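RING-type domain-containing protein (Chaetomium thermophilum, PDB 6Z3U) is a MAT1-like subunit of the CDK-activating kinase complex, whose C-terminal part, present here, joins a kinase and a cyclin chain and probably activates the kinase. Local coordinates at residues 27-31 with 43-47. Sequence-based numbering, arbitrary orientation.
Sequences LDKYR and FLDYI
Phe43 reaches across from helix 43-55 and sets its ring against Arg31, Tyr30 and Leu27 of helix 25-31. It has the most surface buried here. Arg31 lies over one ring face: its CG sits 3.9 Å from the centroid of the Phe43 ring, nearly on the ring normal, a CH-pi contact. The two side chains run past each other in opposite directions. The Arg31 chain bends at chi3 and carries the guanidinium on toward the root of the phenylalanine. There Phe43 CB lies over one guanidinium face, off toward the rim, 3.5 Å from Arg31 NH2. Guanidinium and ring planes are 25° apart. The Ile47 CD1 and Leu44 CD1 methyls lie near the plane, at the guanidinium edge.

The ring edge is packed as well. Tyr30 CB meets Phe43 CE1 at 3.6 Å, and Leu27 CD2 approaches Phe43 CD1 at 3.9 Å. The ring tip packs on backbone, with Phe43 CZ 3.5 Å from Arg31 N. Leu27 divides its two methyls: CD2 also touches Tyr46 CD2 at 4.0 Å, while CD1 faces Ile47 CG1 at 4.1 Å. Tyr46 has CG anti to the backbone N (chi1 173°), which directs its ring to the leucine. With only an alanine at Phe43, the Arg31 chain is likely to lose the ring face it lies on, and a gap would open beside Tyr30 CB and Leu27.

The segments meet by packing, without hydrogen bonds. Their axes are nearly antiparallel, at 158°, and 12.3 Å apart at closest approach. Helix 34-39 lies in the connection, and its His36 meets the Tyr30 ring. Tyr41, just ahead of helix 43-55, stacks edge-to-face with Phe43. Pro248 of the kinase chain packs on Leu27 and Tyr46, and Met197 of the cyclin chain on Ile47, which places this helical pair at both partner subunits.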
ATOM      1  N   LEU C  27      14.462  12.753  14.279  1.00 65.86           N
ATOM      2  CA  LEU C  27      14.935  11.373  14.288  1.00 52.53           C
ATOM      3  C   LEU C  27      15.804  11.084  15.504  1.00 59.43           C
ATOM      4  O   LEU C  27      15.804   9.958  16.010  1.00 60.61           O
ATOM      5  CB  LEU C  27      15.724  11.074  13.013  1.00 49.96           C
ATOM      6  CG  LEU C  27      14.943  10.936  11.709  1.00 48.32           C
ATOM      7  CD1 LEU C  27      15.897  10.676  10.554  1.00 48.61           C
ATOM      8  CD2 LEU C  27      13.922   9.819  11.814  1.00 45.80           C
ATOM      9  N   ASP C  28      16.547  12.087  15.980  1.00 59.32           N
ATOM     10  CA  ASP C  28      17.488  11.872  17.073  1.00 65.78           C
ATOM     11  C   ASP C  28      16.839  11.176  18.262  1.00 54.57           C
ATOM     12  O   ASP C  28      17.490  10.373  18.941  1.00 54.68           O
ATOM     13  CB  ASP C  28      18.089  13.212  17.505  1.00 71.64           C
ATOM     14  CG  ASP C  28      18.820  13.917  16.375  1.00 71.93           C
ATOM     15  OD1 ASP C  28      19.052  13.276  15.326  1.00 66.88           O
ATOM     16  OD2 ASP C  28      19.158  15.110  16.537  1.00 65.07           O
ATOM     17  N   LYS C  29      15.559  11.455  18.529  1.00 56.90           N
ATOM     18  CA  LYS C  29      14.912  10.849  19.688  1.00 55.39           C
ATOM     19  C   LYS C  29      14.867   9.332  19.555  1.00 54.12           C
ATOM     20  O   LYS C  29      15.057   8.605  20.538  1.00 53.17           O
ATOM     21  CB  LYS C  29      13.490  11.388  19.872  1.00 56.86           C
ATOM     22  CG  LYS C  29      13.178  12.723  19.206  1.00 53.67           C
ATOM     23  CD  LYS C  29      11.823  13.266  19.652  1.00 53.72           C
ATOM     24  CE  LYS C  29      10.665  12.393  19.185  1.00 58.86           C
ATOM     25  NZ  LYS C  29      10.363  12.564  17.739  1.00 70.31           N
ATOM     26  N   TYR C  30      14.622   8.837  18.342  1.00 57.45           N
ATOM     27  CA  TYR C  30      14.439   7.411  18.110  1.00 54.44           C
ATOM     28  C   TYR C  30      15.754   6.672  17.895  1.00 49.04           C
ATOM     29  O   TYR C  30      15.871   5.511  18.302  1.00 46.42           O
ATOM     30  CB  TYR C  30      13.523   7.196  16.901  1.00 44.71           C
ATOM     31  CG  TYR C  30      12.166   7.845  17.053  1.00 44.32           C
ATOM     32  CD1 TYR C  30      11.164   7.234  17.793  1.00 45.94           C
ATOM     33  CD2 TYR C  30      11.886   9.067  16.457  1.00 45.23           C
ATOM     34  CE1 TYR C  30       9.921   7.820  17.937  1.00 46.62           C
ATOM     35  CE2 TYR C  30      10.645   9.662  16.595  1.00 45.13           C
ATOM     36  CZ  TYR C  30       9.665   9.034  17.337  1.00 52.50           C
ATOM     37  OH  TYR C  30       8.424   9.619  17.481  1.00 46.35           O
ATOM     38  N   ARG C  31      16.746   7.318  17.275  1.00 48.59           N
ATOM     39  CA  ARG C  31      18.024   6.652  17.042  1.00 49.35           C
ATOM     40  C   ARG C  31      18.618   6.115  18.338  1.00 50.34           C
ATOM     41  O   ARG C  31      19.341   5.112  18.320  1.00 50.32           O
ATOM     42  CB  ARG C  31      19.006   7.613  16.372  1.00 51.43           C
ATOM     43  CG  ARG C  31      18.486   8.255  15.095  1.00 50.78           C
ATOM     44  CD  ARG C  31      19.588   8.997  14.352  1.00 52.92           C
ATOM     45  NE  ARG C  31      20.073   8.238  13.201  1.00 53.71           N
ATOM     46  CZ  ARG C  31      19.787   8.511  11.928  1.00 60.28           C
ATOM     47  NH1 ARG C  31      19.016   9.543  11.607  1.00 51.59           N
ATOM     48  NH2 ARG C  31      20.283   7.745  10.965  1.00 65.31           N
ATOM     49  N   PHE C  43      16.815   3.619   9.885  1.00 53.13           N
ATOM     50  CA  PHE C  43      16.595   5.039   9.639  1.00 50.93           C
ATOM     51  C   PHE C  43      17.052   5.437   8.243  1.00 47.98           C
ATOM     52  O   PHE C  43      16.521   6.393   7.669  1.00 46.38           O
ATOM     53  CB  PHE C  43      17.316   5.874  10.694  1.00 44.98           C
ATOM     54  CG  PHE C  43      16.793   5.664  12.085  1.00 44.55           C
ATOM     55  CD1 PHE C  43      15.797   6.478  12.592  1.00 44.32           C
ATOM     56  CD2 PHE C  43      17.291   4.647  12.880  1.00 44.54           C
ATOM     57  CE1 PHE C  43      15.311   6.285  13.868  1.00 44.86           C
ATOM     58  CE2 PHE C  43      16.807   4.451  14.158  1.00 44.25           C
ATOM     59  CZ  PHE C  43      15.817   5.270  14.652  1.00 44.01           C
ATOM     60  N   LEU C  44      18.023   4.713   7.680  1.00 47.39           N
ATOM     61  CA  LEU C  44      18.454   5.006   6.321  1.00 50.67           C
ATOM     62  C   LEU C  44      17.306   4.809   5.340  1.00 48.04           C
ATOM     63  O   LEU C  44      17.139   5.592   4.398  1.00 49.68           O
ATOM     64  CB  LEU C  44      19.639   4.119   5.932  1.00 46.26           C
ATOM     65  CG  LEU C  44      20.704   3.783   6.984  1.00 63.80           C
ATOM     66  CD1 LEU C  44      20.975   4.950   7.936  1.00 71.11           C
ATOM     67  CD2 LEU C  44      20.331   2.512   7.760  1.00 70.17           C
ATOM     68  N   ASP C  45      16.496   3.770   5.554  1.00 47.66           N
ATOM     69  CA  ASP C  45      15.365   3.524   4.669  1.00 47.94           C
ATOM     70  C   ASP C  45      14.339   4.649   4.757  1.00 50.07           C
ATOM     71  O   ASP C  45      13.753   5.040   3.740  1.00 49.39           O
ATOM     72  CB  ASP C  45      14.723   2.178   5.008  1.00 47.07           C
ATOM     73  CG  ASP C  45      15.525   0.994   4.481  1.00 48.82           C
ATOM     74  OD1 ASP C  45      16.560   1.217   3.818  1.00 56.45           O
ATOM     75  OD2 ASP C  45      15.120  -0.164   4.731  1.00 38.63           O
ATOM     76  N   TYR C  46      14.113   5.187   5.959  1.00 55.28           N
ATOM     77  CA  TYR C  46      13.178   6.299   6.109  1.00 53.02           C
ATOM     78  C   TYR C  46      13.670   7.532   5.359  1.00 47.62           C
ATOM     79  O   TYR C  46      12.906   8.176   4.631  1.00 47.26           O
ATOM     80  CB  TYR C  46      12.967   6.615   7.591  1.00 44.92           C
ATOM     81  CG  TYR C  46      12.147   7.863   7.843  1.00 45.92           C
ATOM     82  CD1 TYR C  46      10.759   7.816   7.826  1.00 46.27           C
ATOM     83  CD2 TYR C  46      12.755   9.083   8.108  1.00 49.81           C
ATOM     84  CE1 TYR C  46      10.000   8.946   8.059  1.00 44.85           C
ATOM     85  CE2 TYR C  46      12.003  10.222   8.343  1.00 43.47           C
ATOM     86  CZ  TYR C  46      10.625  10.147   8.318  1.00 45.26           C
ATOM     87  OH  TYR C  46       9.865  11.271   8.553  1.00 49.45           O
ATOM     88  N   ILE C  47      14.943   7.888   5.543  1.00 48.33           N
ATOM     89  CA  ILE C  47      15.505   9.027   4.824  1.00 45.03           C
ATOM     90  C   ILE C  47      15.394   8.805   3.321  1.00 51.42           C
ATOM     91  O   ILE C  47      15.023   9.713   2.568  1.00 59.50           O
ATOM     92  CB  ILE C  47      16.967   9.264   5.250  1.00 47.06           C
ATOM     93  CG1 ILE C  47      17.046   9.584   6.746  1.00 53.75           C
ATOM     94  CG2 ILE C  47      17.585  10.382   4.420  1.00 49.10           C
ATOM     95  CD1 ILE C  47      18.460   9.618   7.301  1.00 49.70           C
TER